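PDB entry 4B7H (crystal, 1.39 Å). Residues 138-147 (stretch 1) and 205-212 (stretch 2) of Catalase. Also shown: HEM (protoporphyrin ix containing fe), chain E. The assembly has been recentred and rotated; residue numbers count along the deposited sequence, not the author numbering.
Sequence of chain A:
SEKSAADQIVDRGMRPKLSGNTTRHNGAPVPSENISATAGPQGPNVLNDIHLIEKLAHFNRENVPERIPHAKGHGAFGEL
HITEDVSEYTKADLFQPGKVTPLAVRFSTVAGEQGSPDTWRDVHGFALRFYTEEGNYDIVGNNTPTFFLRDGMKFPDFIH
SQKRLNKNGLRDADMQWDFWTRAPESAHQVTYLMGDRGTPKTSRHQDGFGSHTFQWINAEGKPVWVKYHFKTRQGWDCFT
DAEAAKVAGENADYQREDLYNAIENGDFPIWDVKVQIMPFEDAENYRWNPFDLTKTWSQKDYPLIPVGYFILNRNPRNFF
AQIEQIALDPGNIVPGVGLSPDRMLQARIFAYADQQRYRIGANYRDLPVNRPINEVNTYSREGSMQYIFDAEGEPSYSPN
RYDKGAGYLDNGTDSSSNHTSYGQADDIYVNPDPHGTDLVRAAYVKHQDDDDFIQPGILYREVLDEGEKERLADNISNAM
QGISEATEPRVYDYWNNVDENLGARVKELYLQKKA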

# COMPACT_ATOMS: atom_id res chain seq x y z
N ASP A 138 24.47 -4.09 -10.98
CA ASP A 138 23.85 -3.04 -11.77
C ASP A 138 24.78 -1.86 -11.88
O ASP A 138 25.34 -1.42 -10.86
N ILE A 139 24.94 -1.36 -13.10
CA ILE A 139 25.59 -0.06 -13.30
C ILE A 139 24.51 0.88 -13.80
O ILE A 139 24.12 0.84 -14.97
N VAL A 140 23.99 1.68 -12.88
CA VAL A 140 22.86 2.55 -13.18
C VAL A 140 23.46 3.89 -13.59
O VAL A 140 23.72 4.77 -12.76
N GLY A 141 23.70 4.02 -14.89
CA GLY A 141 24.39 5.18 -15.41
C GLY A 141 23.50 6.13 -16.17
O GLY A 141 22.27 6.00 -16.15
N ASN A 142 24.12 7.12 -16.81
CA ASN A 142 23.43 8.10 -17.65
C ASN A 142 24.22 8.27 -18.94
O ASN A 142 25.33 7.74 -19.06
N ASN A 143 23.67 9.02 -19.89
CA ASN A 143 24.37 9.32 -21.14
C ASN A 143 25.33 10.53 -21.03
O ASN A 143 25.67 11.15 -22.05
N THR A 144 25.74 10.85 -19.80
CA THR A 144 26.70 11.91 -19.50
C THR A 144 27.73 11.40 -18.49
O THR A 144 27.39 10.62 -17.58
N PRO A 145 28.99 11.84 -18.63
CA PRO A 145 30.06 11.41 -17.72
C PRO A 145 30.02 12.15 -16.38
O PRO A 145 30.80 11.84 -15.48
N THR A 146 29.10 13.11 -16.24
CA THR A 146 29.05 13.96 -15.05
C THR A 146 27.58 14.17 -14.63
O THR A 146 26.69 13.49 -15.14
N PHE A 147 27.33 15.06 -13.68
CA PHE A 147 25.96 15.34 -13.25
C PHE A 147 25.89 16.71 -12.59
O PHE A 147 26.92 17.36 -12.42
N HIS A 205 22.02 5.59 -30.18
CA HIS A 205 22.97 6.58 -30.68
C HIS A 205 23.45 7.55 -29.60
O HIS A 205 23.46 8.77 -29.79
N GLN A 206 23.84 6.99 -28.46
CA GLN A 206 24.39 7.75 -27.35
C GLN A 206 25.34 6.84 -26.60
O GLN A 206 25.16 5.62 -26.58
N ASP A 207 26.37 7.43 -25.99
CA ASP A 207 27.21 6.70 -25.05
C ASP A 207 26.48 6.53 -23.73
O ASP A 207 25.51 7.25 -23.44
N GLY A 208 26.98 5.61 -22.91
CA GLY A 208 26.58 5.53 -21.52
C GLY A 208 27.80 5.69 -20.64
O GLY A 208 28.93 5.49 -21.09
N PHE A 209 27.58 6.06 -19.38
CA PHE A 209 28.67 6.26 -18.43
C PHE A 209 28.21 5.86 -17.05
O PHE A 209 27.04 6.05 -16.72
N GLY A 210 29.11 5.33 -16.22
CA GLY A 210 28.79 5.14 -14.81
C GLY A 210 28.75 6.47 -14.08
O GLY A 210 28.15 6.59 -13.01
N SER A 211 29.42 7.46 -14.66
CA SER A 211 29.57 8.83 -14.14
C SER A 211 30.44 8.92 -12.88
O SER A 211 31.49 9.58 -12.89
N HIS A 212 30.01 8.26 -11.80
CA HIS A 212 30.79 8.26 -10.55
C HIS A 212 32.10 7.52 -10.69
O HIS A 212 32.23 6.58 -11.48

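Where two chain segments meet through a minimal β-sheet, a single bridge can fix the register while a few side chains supply the rest of the fit. Catalase residues 138-147 and 205-212 illustrate the principle. Asn142 and Phe209 form one antiparallel hydrogen-bonded pair: Phe209 N donates to Asn142 O at 2.8 Å, and Asn142 N donates to Phe209 O at 3.1 Å. The strongest side-chain contribution comes from Ser211, whose hydroxyl, in the m rotamer, donates from OG to Thr144 O at 2.8 Å. Ser211 OG also accepts from a water that donates to Thr146 O as well, each distance from the water oxygen, to Ser211 OG and to Thr146 O, being 2.9 Å. One small side chain thus ties the loop after the first strand to the second stretch both directly and through solvent. A second water donates to Val140 O and Gly210 O, with its oxygen 2.8 Å from each, and so extends the backbone link beyond the bridge.

At the other end of the contact, Asn143 (chi1 p) meets Gln206 (chi1 p, chi2 t), which points toward the first stretch. Asn143 ND2 donates to Gln206 OE1 at 3.1 Å, a weak bond, with an N-H...acceptor angle of 133°. Thr144, rotamer t, points away and serves its own loop instead, accepting from Thr146 N at OG1 (3.1 Å).

Packing centres on Phe209, which points toward the first stretch in the m rotamer and has the largest area covered by it. Pro145 lies over one face of the ring: its CD sits 3.9 Å from the ring centroid, 14° off the normal, in a CH-pi contact, and its CB reaches Phe209 CD2 at 3.8 Å. Backbone carbonyls occupy the edge, with Asn143 O 3.5 Å from Phe209 CE1. The ring therefore meets the loop with both a face and its edge.

The absence of a side chain at Gly141 lets the backbone of the two stretches come close there. Gly141 CA lies 3.1 Å from Phe209 O, and an ideal CB built on Gly141 would clash with that oxygen. Beside it, Ile139 (chi1 m, chi2 t) points toward the second stretch and rests its CG2 4.1 Å from Gly210 CA.

Beyond this seam lies the heme. Ser211 OG comes within 3.4 Å of HEM CBC, and Gly141 O within 3.0 Å of HEM CMD. Phe147, rotamer t, starts toward the second stretch but its end leads away, and HEM CMC lies over one face of its ring, 3.9 Å from Phe147 CG.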

# COMPACT_ATOMS: atom_id res chain seq x y z
CB ASP A 138 22.54 -2.55 -11.14
CG ASP A 138 21.46 -3.61 -11.06
OD1 ASP A 138 21.63 -4.73 -11.60
OD2 ASP A 138 20.41 -3.31 -10.45
CB ILE A 139 26.79 -0.12 -14.27
CG1 ILE A 139 27.82 -1.15 -13.78
CG2 ILE A 139 27.42 1.27 -14.40
CD1 ILE A 139 29.01 -1.35 -14.70
CB VAL A 140 21.93 2.65 -11.95
CG1 VAL A 140 20.71 3.50 -12.27
CG2 VAL A 140 21.50 1.25 -11.50
CB ASN A 142 23.34 9.46 -16.94
CG ASN A 142 22.14 9.59 -16.01
OD1 ASN A 142 21.08 9.00 -16.24
ND2 ASN A 142 22.30 10.39 -14.97
CB ASN A 143 23.37 9.53 -22.28
CG ASN A 143 22.59 10.81 -22.13
OD1 ASN A 143 22.57 11.41 -21.06
ND2 ASN A 143 21.93 11.22 -23.20
CB THR A 144 26.02 13.14 -18.89
OG1 THR A 144 27.01 13.99 -18.30
CG2 THR A 144 25.00 12.73 -17.80
CB PRO A 145 31.33 11.81 -18.49
CG PRO A 145 30.90 13.05 -19.23
CD PRO A 145 29.51 12.69 -19.71
CB THR A 146 29.82 15.29 -15.30
OG1 THR A 146 29.92 16.04 -14.09
CG2 THR A 146 29.15 16.13 -16.40
CB PHE A 147 25.46 14.25 -12.30
CG PHE A 147 23.95 14.13 -12.22
CD1 PHE A 147 23.21 13.72 -13.32
CD2 PHE A 147 23.28 14.39 -11.03
CE1 PHE A 147 21.82 13.59 -13.25
CE2 PHE A 147 21.89 14.26 -10.95
CZ PHE A 147 21.17 13.85 -12.06
CB HIS A 205 22.34 7.34 -31.85
CG HIS A 205 22.10 6.49 -33.05
ND1 HIS A 205 20.93 5.78 -33.25
CD2 HIS A 205 22.89 6.20 -34.12
CE1 HIS A 205 21.01 5.11 -34.39
NE2 HIS A 205 22.19 5.35 -34.93
CB GLN A 206 23.29 8.23 -26.40
CG GLN A 206 22.62 7.08 -25.65
CD GLN A 206 21.38 7.48 -24.90
OE1 GLN A 206 21.09 8.67 -24.69
NE2 GLN A 206 20.62 6.47 -24.47
CB ASP A 207 28.49 7.47 -24.73
CG ASP A 207 29.50 7.48 -25.87
OD1 ASP A 207 29.46 6.59 -26.76
OD2 ASP A 207 30.36 8.39 -25.84
CB PHE A 209 29.08 7.73 -18.35
CG PHE A 209 29.43 8.35 -19.68
CD1 PHE A 209 28.45 8.89 -20.48
CD2 PHE A 209 30.76 8.42 -20.10
CE1 PHE A 209 28.75 9.48 -21.70
CE2 PHE A 209 31.08 9.01 -21.32
CZ PHE A 209 30.07 9.53 -22.13
CB SER A 211 28.22 9.54 -13.94
OG SER A 211 27.37 9.40 -15.06
CB HIS A 212 30.06 7.54 -9.42
CG HIS A 212 28.66 7.98 -9.17
ND1 HIS A 212 28.35 9.16 -8.52
CD2 HIS A 212 27.47 7.40 -9.46
CE1 HIS A 212 27.04 9.28 -8.43
NE2 HIS A 212 26.48 8.22 -8.99
CHA HEM E . 16.29 6.62 -11.05
CHB HEM E . 17.77 8.49 -6.83
CHC HEM E . 21.46 10.60 -9.14
CHD HEM E . 20.76 7.52 -12.78
C1A HEM E . 16.35 6.95 -9.72
C2A HEM E . 15.44 6.51 -8.68
C3A HEM E . 15.87 7.02 -7.52
C4A HEM E . 17.05 7.80 -7.78
CMA HEM E . 15.26 6.85 -6.12
CAA HEM E . 14.21 5.60 -8.92
CBA HEM E . 14.64 4.14 -8.83
CGA HEM E . 13.48 3.19 -8.86
O1A HEM E . 13.64 2.11 -9.48
O2A HEM E . 12.40 3.47 -8.27
C1B HEM E . 18.89 9.26 -7.08
C2B HEM E . 19.60 10.07 -6.11
C3B HEM E . 20.61 10.67 -6.77
C4B HEM E . 20.57 10.23 -8.15
CMB HEM E . 19.19 10.19 -4.63
CAB HEM E . 21.70 11.62 -6.25
CBB HEM E . 22.12 11.60 -4.99
C1C HEM E . 21.71 9.82 -10.26
C2C HEM E . 22.95 9.72 -11.02
C3C HEM E . 22.73 8.86 -12.03
C4C HEM E . 21.37 8.38 -11.92
CMC HEM E . 24.24 10.51 -10.71
CAC HEM E . 23.70 8.33 -13.12
CBC HEM E . 25.03 8.24 -12.92
C1D HEM E . 19.48 7.06 -12.67
C2D HEM E . 18.86 6.24 -13.66
C3D HEM E . 17.48 5.95 -13.14
C4D HEM E . 17.38 6.62 -11.87
CMD HEM E . 19.47 5.76 -14.98
CAD HEM E . 16.44 5.09 -13.84
CBD HEM E . 16.81 3.62 -13.63
CGD HEM E . 15.82 2.83 -14.42
O1D HEM E . 15.00 2.09 -13.82
O2D HEM E . 15.82 2.96 -15.67
NA HEM E . 17.34 7.73 -9.13
NB HEM E . 19.50 9.37 -8.31
NC HEM E . 20.77 8.98 -10.83
ND HEM E . 18.58 7.28 -11.63
FE HEM E . 19.03 8.38 -10.01
O HOH W 1 26.33 4.85 -11.74
O HOH W 2 25.17 11.18 -14.38